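Filamentous hemagglutinin (Bordetella pertussis, PDB 1RWR) probably serves as an adhesin, and this N-terminal beta-helical TPS domain probably directs its export through the two-partner secretion pathway. Local coordinates at residues A[26-34]-A[130-138]; A[83-94]-A[107-118]. All coordinates share one frame; numbering follows the deposited sequence.

Overall arrangement
The chain folds as a beta-helix, and both contacts lie in its N-terminal part. Contact 1 is begun first, by the turn and strand at 26-34. The chain then winds through 83-94, runs over strand 99-104 and returns at 107-118, where contact 2 closes a short loop. Strands 119-125 and 128-132 follow, and the hairpin at 130-138 completes contact 1. Contact 2 is therefore nested inside the loop of contact 1. Their centres are 21 Å apart and they do not touch. Contact 2 joins successive coils by parallel pairing; contact 1 brings a hairpin of the antiparallel sheet against the first strand of the ten-stranded parallel sheet.

Contact 1 (A[26-34]-A[130-138]); sequences PNSGGVSHN and SVNGGRIGL
A beta-hairpin of the four-stranded antiparallel sheet leans here on the turn that leads into strand 31-36 of the beta-helix. The type II' turn from N132 to R135 meets the type I turn from N27 to G30. N27 is the polar link. N27 ND2 donates to G133 O at 3.0 Å, with a bent N-H...O angle of 139°. The donor stands above the G133 carbonyl plane, and the oxygen is tilted from the N27 amide plane. The other end of the amide faces its own turn: N27 OD1 accepts V31 N at 3.1 Å and, weakly, G29 N. Both ends of the N27 amide are thus engaged, which should limit its rotation. With chi1 at 61°, N27 CG sits between the backbone N and the carbonyl carbon, which helps bring OD1 to these two N-H groups.

The glycines let the backbones come close, with G29 CA 3.7 Å from G134 N. Beside this, V31 puts its two methyls on the hairpin. V31 CG2 lies 3.9 Å from I136 CD1, and V31 CG1 is 4.0 Å from V131 CG1. The same V31 CG2 also lies against G133 O. V131 uses its second methyl on H33: V131 CG2 is 3.7 Å from H33 ND1, at a slant to the ring. The ring's other nitrogen, H33 NE2, is hydrogen-bonded to E79 of strand 75-80. V131 also touches L77 of that strand. Strand 31-36 pairs in parallel with 75-80, at the edge of the ten-stranded sheet, while strand 135-140 continues the hairpin's sheet toward 191-194.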
loop_
_atom_site.group_PDB
_atom_site.type_symbol
_atom_site.label_atom_id
_atom_site.label_comp_id
_atom_site.label_asym_id
_atom_site.label_seq_id
_atom_site.Cartn_x
_atom_site.Cartn_y
_atom_site.Cartn_z
ATOM N N PRO A 26 8.549 8.814 -17.942
ATOM C CA PRO A 26 7.492 9.521 -17.225
ATOM C C PRO A 26 6.902 10.666 -18.019
ATOM O O PRO A 26 7.538 11.219 -18.941
ATOM C CB PRO A 26 8.188 10.083 -15.973
ATOM C CG PRO A 26 9.598 10.131 -16.319
ATOM C CD PRO A 26 9.853 8.939 -17.249
ATOM N N ASN A 27 5.692 11.032 -17.644
ATOM C CA ASN A 27 5.042 12.194 -18.226
ATOM C C ASN A 27 5.613 13.462 -17.634
ATOM O O ASN A 27 6.556 13.401 -16.836
ATOM C CB ASN A 27 3.493 12.141 -18.076
ATOM C CG ASN A 27 3.022 12.099 -16.612
ATOM O OD1 ASN A 27 3.665 12.684 -15.710
ATOM N ND2 ASN A 27 1.876 11.446 -16.374
ATOM N N SER A 28 4.996 14.594 -18.004
ATOM C CA SER A 28 5.437 15.933 -17.585
ATOM C C SER A 28 5.350 16.173 -16.084
ATOM O O SER A 28 6.045 17.063 -15.545
ATOM C CB SER A 28 4.603 17.010 -18.345
ATOM O OG SER A 28 3.204 16.917 -18.006
ATOM N N GLY A 29 4.478 15.416 -15.409
ATOM C CA GLY A 29 4.333 15.450 -13.975
ATOM C C GLY A 29 5.179 14.439 -13.211
ATOM O O GLY A 29 5.047 14.355 -12.024
ATOM N N GLY A 30 6.047 13.709 -13.898
ATOM C CA GLY A 30 6.979 12.787 -13.308
ATOM C C GLY A 30 6.427 11.406 -13.087
ATOM O O GLY A 30 7.090 10.570 -12.461
ATOM N N VAL A 31 5.239 11.130 -13.588
ATOM C CA VAL A 31 4.634 9.798 -13.369
ATOM C C VAL A 31 4.993 8.840 -14.512
ATOM O O VAL A 31 4.703 9.108 -15.680
ATOM C CB VAL A 31 3.084 9.903 -13.269
ATOM C CG1 VAL A 31 2.432 8.510 -13.176
ATOM C CG2 VAL A 31 2.670 10.797 -12.105
ATOM N N SER A 32 5.540 7.681 -14.180
ATOM C CA SER A 32 5.789 6.632 -15.144
ATOM C C SER A 32 4.645 5.629 -14.993
ATOM O O SER A 32 4.521 4.997 -13.946
ATOM C CB SER A 32 7.122 5.967 -14.865
ATOM O OG SER A 32 7.327 4.816 -15.684
ATOM N N HIS A 33 3.808 5.524 -16.025
ATOM C CA HIS A 33 2.622 4.674 -16.013
ATOM C C HIS A 33 2.939 3.401 -16.787
ATOM O O HIS A 33 3.118 3.411 -18.006
ATOM C CB HIS A 33 1.432 5.443 -16.607
ATOM C CG HIS A 33 0.121 4.762 -16.422
ATOM N ND1 HIS A 33 -1.083 5.396 -16.629
ATOM C CD2 HIS A 33 -0.174 3.486 -16.060
ATOM C CE1 HIS A 33 -2.066 4.549 -16.383
ATOM N NE2 HIS A 33 -1.543 3.380 -16.034
ATOM N N ASN A 34 3.061 2.298 -16.056
ATOM C CA ASN A 34 3.452 1.030 -16.613
ATOM C C ASN A 34 2.287 0.060 -16.531
ATOM O O ASN A 34 1.789 -0.212 -15.436
ATOM C CB ASN A 34 4.611 0.480 -15.819
ATOM C CG ASN A 34 5.806 1.387 -15.879
ATOM O OD1 ASN A 34 6.547 1.329 -16.871
ATOM N ND2 ASN A 34 5.925 2.343 -14.909
ATOM N N SER A 130 -6.550 6.621 -12.579
ATOM C CA SER A 130 -6.719 7.664 -13.593
ATOM C C SER A 130 -5.556 8.620 -13.426
ATOM O O SER A 130 -5.419 9.230 -12.364
ATOM C CB SER A 130 -8.034 8.383 -13.366
ATOM O OG SER A 130 -9.080 7.576 -13.866
ATOM N N VAL A 131 -4.737 8.776 -14.460
ATOM C CA VAL A 131 -3.537 9.603 -14.406
ATOM C C VAL A 131 -3.681 10.814 -15.360
ATOM O O VAL A 131 -3.913 10.640 -16.553
ATOM C CB VAL A 131 -2.301 8.798 -14.805
ATOM C CG1 VAL A 131 -1.057 9.688 -14.835
ATOM C CG2 VAL A 131 -2.105 7.596 -13.871
ATOM N N ASN A 132 -3.530 12.010 -14.804
ATOM C CA ASN A 132 -3.580 13.277 -15.534
ATOM C C ASN A 132 -2.343 14.049 -15.141
ATOM O O ASN A 132 -2.341 14.770 -14.165
ATOM C CB ASN A 132 -4.868 14.067 -15.174
ATOM C CG ASN A 132 -4.941 15.454 -15.843
ATOM O OD1 ASN A 132 -4.551 15.599 -16.995
ATOM N ND2 ASN A 132 -5.456 16.464 -15.124
ATOM N N GLY A 133 -1.279 13.886 -15.914
ATOM C CA GLY A 133 0.010 14.449 -15.577
ATOM C C GLY A 133 0.457 13.937 -14.245
ATOM O O GLY A 133 0.482 12.716 -14.034
ATOM N N GLY A 134 0.725 14.868 -13.332
ATOM C CA GLY A 134 1.189 14.513 -11.994
ATOM C C GLY A 134 0.116 13.983 -11.057
ATOM O O GLY A 134 0.433 13.439 -9.977
ATOM N N ARG A 135 -1.150 14.131 -11.433
ATOM C CA ARG A 135 -2.260 13.776 -10.540
ATOM C C ARG A 135 -2.710 12.344 -10.808
ATOM O O ARG A 135 -3.057 11.998 -11.918
ATOM C CB ARG A 135 -3.433 14.726 -10.732
ATOM C CG ARG A 135 -3.057 16.233 -10.875
ATOM C CD ARG A 135 -2.146 16.785 -9.781
ATOM N NE ARG A 135 -1.612 18.096 -10.164
ATOM C CZ ARG A 135 -0.344 18.496 -10.031
ATOM N NH1 ARG A 135 0.603 17.702 -9.505
ATOM N NH2 ARG A 135 -0.021 19.716 -10.434
ATOM N N ILE A 136 -2.712 11.525 -9.761
ATOM C CA ILE A 136 -3.119 10.138 -9.849
ATOM C C ILE A 136 -4.317 9.930 -8.932
ATOM O O ILE A 136 -4.228 10.150 -7.730
ATOM C CB ILE A 136 -1.990 9.215 -9.377
ATOM C CG1 ILE A 136 -0.692 9.415 -10.196
ATOM C CG2 ILE A 136 -2.471 7.782 -9.454
ATOM C CD1 ILE A 136 0.480 8.720 -9.667
ATOM N N GLY A 137 -5.450 9.532 -9.490
ATOM C CA GLY A 137 -6.610 9.130 -8.704
ATOM C C GLY A 137 -6.768 7.634 -8.805
ATOM O O GLY A 137 -6.454 7.028 -9.834
ATOM N N LEU A 138 -7.203 7.020 -7.718
ATOM C CA LEU A 138 -7.372 5.579 -7.664
ATOM C C LEU A 138 -8.823 5.307 -7.378
ATOM O O LEU A 138 -9.296 5.629 -6.291
ATOM C CB LEU A 138 -6.512 5.005 -6.527
ATOM C CG LEU A 138 -5.009 5.235 -6.715
ATOM C CD1 LEU A 138 -4.236 4.880 -5.476
ATOM C CD2 LEU A 138 -4.473 4.483 -7.945
#

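Contact 2 (A[83-94]-A[107-118]); sequences TSPSRLAGTLEV and NGISVNGLSTLN
L88, L92 and L114 meet on the buried face of two parallel strand pairs from successive coils of the beta-helix. L114 swings its CD1 between the two other leucines. L114 CD1 lies 3.9 Å from L88 CB and 3.8 Å from L92 CG, and the L92 and L114 side chains cross at a slant. With CG anti to the backbone N (chi1 -169°) and chi2 near 66°, CD1 of L114 turns back to the neighbouring strand, where it also lies against G90 O (3.3 Å). L88 also sets CD1 on I109 CG2, at 3.7 Å.

The other face is more polar. T91 OG1 and S115 OG are 3.0 Å apart, a hydrogen-bonding distance, while T91 CG2 rests on L117 CG at 3.7 Å. R87, extended from CG to NE, reaches N112 at the corner. The two groups only lie alongside, N112 ND2 at the guanidinium edge; N112 OD1 accepts from G150 N. S110 OG holds two waters; one also bonds weakly to R87 NE, the other weakly to S86 O.

Main-chain bonds join 86-89 to 109-111 and 91-94 to 114-117. A beta bulge shifts the register by one residue at the corner, where G90 N donates to G113 O. At the far end N118 ND2 bonds to V94 O (3.0 Å) and to G96. On the inner side L88 touches L124 and L92 touches L122, both of strand 119-125. Strand 109-111 passes the pairing on to strand 144-147.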
loop_
_atom_site.group_PDB
_atom_site.type_symbol
_atom_site.label_atom_id
_atom_site.label_comp_id
_atom_site.label_asym_id
_atom_site.label_seq_id
_atom_site.Cartn_x
_atom_site.Cartn_y
_atom_site.Cartn_z
ATOM N N THR A 83 -6.857 -10.102 -15.854
ATOM C CA THR A 83 -7.819 -10.586 -14.847
ATOM C C THR A 83 -7.213 -11.232 -13.612
ATOM O O THR A 83 -7.966 -11.574 -12.692
ATOM C CB THR A 83 -8.838 -11.610 -15.472
ATOM O OG1 THR A 83 -8.140 -12.789 -15.894
ATOM C CG2 THR A 83 -9.519 -11.033 -16.698
ATOM N N SER A 84 -5.884 -11.371 -13.579
ATOM C CA SER A 84 -5.195 -12.128 -12.537
ATOM C C SER A 84 -4.791 -11.177 -11.411
ATOM O O SER A 84 -4.438 -10.046 -11.699
ATOM C CB SER A 84 -3.946 -12.842 -13.083
ATOM O OG SER A 84 -2.805 -11.974 -13.339
ATOM N N PRO A 85 -4.862 -11.633 -10.157
ATOM C CA PRO A 85 -4.317 -10.862 -9.028
ATOM C C PRO A 85 -2.785 -10.844 -9.031
ATOM O O PRO A 85 -2.154 -11.562 -9.860
ATOM C CB PRO A 85 -4.837 -11.633 -7.800
ATOM C CG PRO A 85 -4.892 -13.078 -8.275
ATOM C CD PRO A 85 -5.400 -12.925 -9.709
ATOM N N SER A 86 -2.197 -10.072 -8.109
ATOM C CA SER A 86 -0.747 -9.957 -7.961
ATOM C C SER A 86 -0.308 -10.516 -6.623
ATOM O O SER A 86 -0.965 -10.283 -5.606
ATOM C CB SER A 86 -0.313 -8.492 -7.999
ATOM O OG SER A 86 -0.545 -7.913 -9.249
ATOM N N ARG A 87 0.812 -11.208 -6.611
ATOM C CA ARG A 87 1.478 -11.582 -5.392
ATOM C C ARG A 87 2.770 -10.762 -5.318
ATOM O O ARG A 87 3.480 -10.632 -6.319
ATOM C CB ARG A 87 1.800 -13.084 -5.411
ATOM C CG ARG A 87 2.407 -13.568 -4.171
ATOM C CD ARG A 87 2.493 -15.112 -4.015
ATOM N NE ARG A 87 3.158 -15.352 -2.733
ATOM C CZ ARG A 87 4.480 -15.330 -2.525
ATOM N NH1 ARG A 87 5.359 -15.203 -3.529
ATOM N NH2 ARG A 87 4.926 -15.483 -1.292
ATOM N N LEU A 88 3.073 -10.237 -4.129
ATOM C CA LEU A 88 4.285 -9.457 -3.868
ATOM C C LEU A 88 5.033 -9.989 -2.665
ATOM O O LEU A 88 4.523 -9.969 -1.526
ATOM C CB LEU A 88 3.930 -8.002 -3.592
ATOM C CG LEU A 88 3.019 -7.324 -4.600
ATOM C CD1 LEU A 88 2.632 -5.930 -4.129
ATOM C CD2 LEU A 88 3.686 -7.285 -5.988
ATOM N N ALA A 89 6.263 -10.404 -2.913
ATOM C CA ALA A 89 7.182 -10.901 -1.896
ATOM C C ALA A 89 8.578 -10.495 -2.281
ATOM O O ALA A 89 8.937 -10.604 -3.456
ATOM C CB ALA A 89 7.124 -12.467 -1.820
ATOM N N GLY A 90 9.358 -10.080 -1.286
ATOM C CA GLY A 90 10.741 -9.673 -1.445
ATOM C C GLY A 90 10.867 -8.168 -1.414
ATOM O O GLY A 90 9.988 -7.484 -0.892
ATOM N N THR A 91 11.945 -7.653 -1.998
ATOM C CA THR A 91 12.270 -6.231 -1.938
ATOM C C THR A 91 11.921 -5.543 -3.230
ATOM O O THR A 91 12.321 -5.990 -4.294
ATOM C CB THR A 91 13.725 -6.031 -1.713
ATOM O OG1 THR A 91 14.121 -6.630 -0.472
ATOM C CG2 THR A 91 14.051 -4.523 -1.586
ATOM N N LEU A 92 11.185 -4.448 -3.136
ATOM C CA LEU A 92 10.931 -3.581 -4.260
ATOM C C LEU A 92 12.023 -2.512 -4.231
ATOM O O LEU A 92 11.952 -1.600 -3.420
ATOM C CB LEU A 92 9.556 -2.940 -4.148
ATOM C CG LEU A 92 8.331 -3.813 -3.874
ATOM C CD1 LEU A 92 7.038 -2.993 -3.849
ATOM C CD2 LEU A 92 8.243 -4.901 -4.917
ATOM N N GLU A 93 13.009 -2.651 -5.116
ATOM C CA GLU A 93 14.122 -1.725 -5.181
ATOM C C GLU A 93 13.946 -0.777 -6.366
ATOM O O GLU A 93 13.606 -1.184 -7.454
ATOM C CB GLU A 93 15.454 -2.450 -5.311
ATOM C CG GLU A 93 16.645 -1.496 -5.471
ATOM C CD GLU A 93 17.996 -2.155 -5.361
ATOM O OE1 GLU A 93 18.114 -3.397 -5.249
ATOM O OE2 GLU A 93 18.999 -1.400 -5.384
ATOM N N VAL A 94 14.194 0.502 -6.112
ATOM C CA VAL A 94 14.273 1.494 -7.171
ATOM C C VAL A 94 15.741 1.788 -7.404
ATOM O O VAL A 94 16.451 2.219 -6.490
ATOM C CB VAL A 94 13.482 2.787 -6.849
ATOM C CG1 VAL A 94 13.504 3.742 -8.033
ATOM C CG2 VAL A 94 12.041 2.487 -6.503
ATOM N N ASN A 107 -7.971 -6.837 -9.382
ATOM C CA ASN A 107 -8.271 -8.245 -9.117
ATOM C C ASN A 107 -7.845 -8.722 -7.751
ATOM O O ASN A 107 -8.289 -9.774 -7.287
ATOM C CB ASN A 107 -7.625 -9.096 -10.182
ATOM C CG ASN A 107 -8.057 -8.676 -11.569
ATOM O OD1 ASN A 107 -9.277 -8.676 -11.882
ATOM N ND2 ASN A 107 -7.110 -8.253 -12.378
ATOM N N GLY A 108 -6.969 -7.956 -7.097
ATOM C CA GLY A 108 -6.471 -8.310 -5.790
ATOM C C GLY A 108 -4.960 -8.319 -5.700
ATOM O O GLY A 108 -4.256 -8.469 -6.703
ATOM N N ILE A 109 -4.470 -8.144 -4.475
ATOM C CA ILE A 109 -3.043 -8.273 -4.196
ATOM C C ILE A 109 -2.836 -9.047 -2.910
ATOM O O ILE A 109 -3.492 -8.755 -1.899
ATOM C CB ILE A 109 -2.392 -6.880 -4.056
ATOM C CG1 ILE A 109 -2.652 -6.000 -5.270
ATOM C CG2 ILE A 109 -0.920 -7.036 -3.754
ATOM C CD1 ILE A 109 -2.120 -4.582 -5.067
ATOM N N SER A 110 -1.926 -10.021 -2.943
ATOM C CA SER A 110 -1.498 -10.676 -1.720
ATOM C C SER A 110 -0.021 -10.332 -1.485
ATOM O O SER A 110 0.768 -10.236 -2.446
ATOM C CB SER A 110 -1.773 -12.175 -1.809
ATOM O OG SER A 110 -1.081 -12.724 -2.875
ATOM N N VAL A 111 0.320 -10.120 -0.214
ATOM C CA VAL A 111 1.607 -9.614 0.181
ATOM C C VAL A 111 2.220 -10.526 1.238
ATOM O O VAL A 111 1.587 -10.818 2.220
ATOM C CB VAL A 111 1.442 -8.220 0.754
ATOM C CG1 VAL A 111 2.766 -7.616 1.098
ATOM C CG2 VAL A 111 0.720 -7.282 -0.224
ATOM N N ASN A 112 3.460 -10.949 1.032
ATOM C CA ASN A 112 4.126 -11.820 2.013
ATOM C C ASN A 112 5.611 -11.519 2.139
ATOM O O ASN A 112 6.401 -11.892 1.291
ATOM C CB ASN A 112 3.937 -13.284 1.634
ATOM C CG ASN A 112 4.347 -14.214 2.766
ATOM O OD1 ASN A 112 3.994 -13.985 3.886
ATOM N ND2 ASN A 112 5.121 -15.251 2.462
ATOM N N GLY A 113 5.994 -10.831 3.198
ATOM C CA GLY A 113 7.394 -10.517 3.431
ATOM C C GLY A 113 7.922 -9.486 2.428
ATOM O O GLY A 113 8.908 -9.728 1.702
ATOM N N LEU A 114 7.275 -8.343 2.403
ATOM C CA LEU A 114 7.563 -7.281 1.443
ATOM C C LEU A 114 8.406 -6.192 2.091
ATOM O O LEU A 114 8.144 -5.800 3.210
ATOM C CB LEU A 114 6.259 -6.694 0.901
ATOM C CG LEU A 114 6.370 -5.742 -0.308
ATOM C CD1 LEU A 114 6.862 -6.466 -1.525
ATOM C CD2 LEU A 114 5.054 -5.032 -0.607
ATOM N N SER A 115 9.399 -5.687 1.371
ATOM C CA SER A 115 10.163 -4.522 1.843
ATOM C C SER A 115 10.471 -3.636 0.634
ATOM O O SER A 115 10.078 -3.949 -0.516
ATOM C CB SER A 115 11.450 -4.953 2.559
ATOM O OG SER A 115 12.241 -5.649 1.655
ATOM N N THR A 116 11.177 -2.538 0.870
ATOM C CA THR A 116 11.557 -1.635 -0.220
ATOM C C THR A 116 12.972 -1.096 -0.017
ATOM O O THR A 116 13.489 -1.096 1.109
ATOM C CB THR A 116 10.583 -0.427 -0.377
ATOM O OG1 THR A 116 10.681 0.441 0.754
ATOM C CG2 THR A 116 9.116 -0.827 -0.465
ATOM N N LEU A 117 13.549 -0.590 -1.103
ATOM C CA LEU A 117 14.819 0.098 -1.073
ATOM C C LEU A 117 14.730 1.244 -2.068
ATOM O O LEU A 117 14.464 1.027 -3.246
ATOM C CB LEU A 117 15.973 -0.843 -1.476
ATOM C CG LEU A 117 16.358 -1.918 -0.474
ATOM C CD1 LEU A 117 17.376 -2.881 -1.069
ATOM C CD2 LEU A 117 16.971 -1.257 0.770
ATOM N N ASN A 118 14.995 2.454 -1.595
ATOM C CA ASN A 118 15.028 3.645 -2.431
ATOM C C ASN A 118 13.674 3.982 -3.030
ATOM O O ASN A 118 13.599 4.618 -4.035
ATOM C CB ASN A 118 16.112 3.559 -3.522
ATOM C CG ASN A 118 16.491 4.934 -4.101
ATOM O OD1 ASN A 118 16.518 5.952 -3.370
ATOM N ND2 ASN A 118 16.773 4.968 -5.409
HETATM O O HOH W 1 -2.847 -13.037 -4.856
HETATM O O HOH W 2 -0.036 -15.170 -1.945
#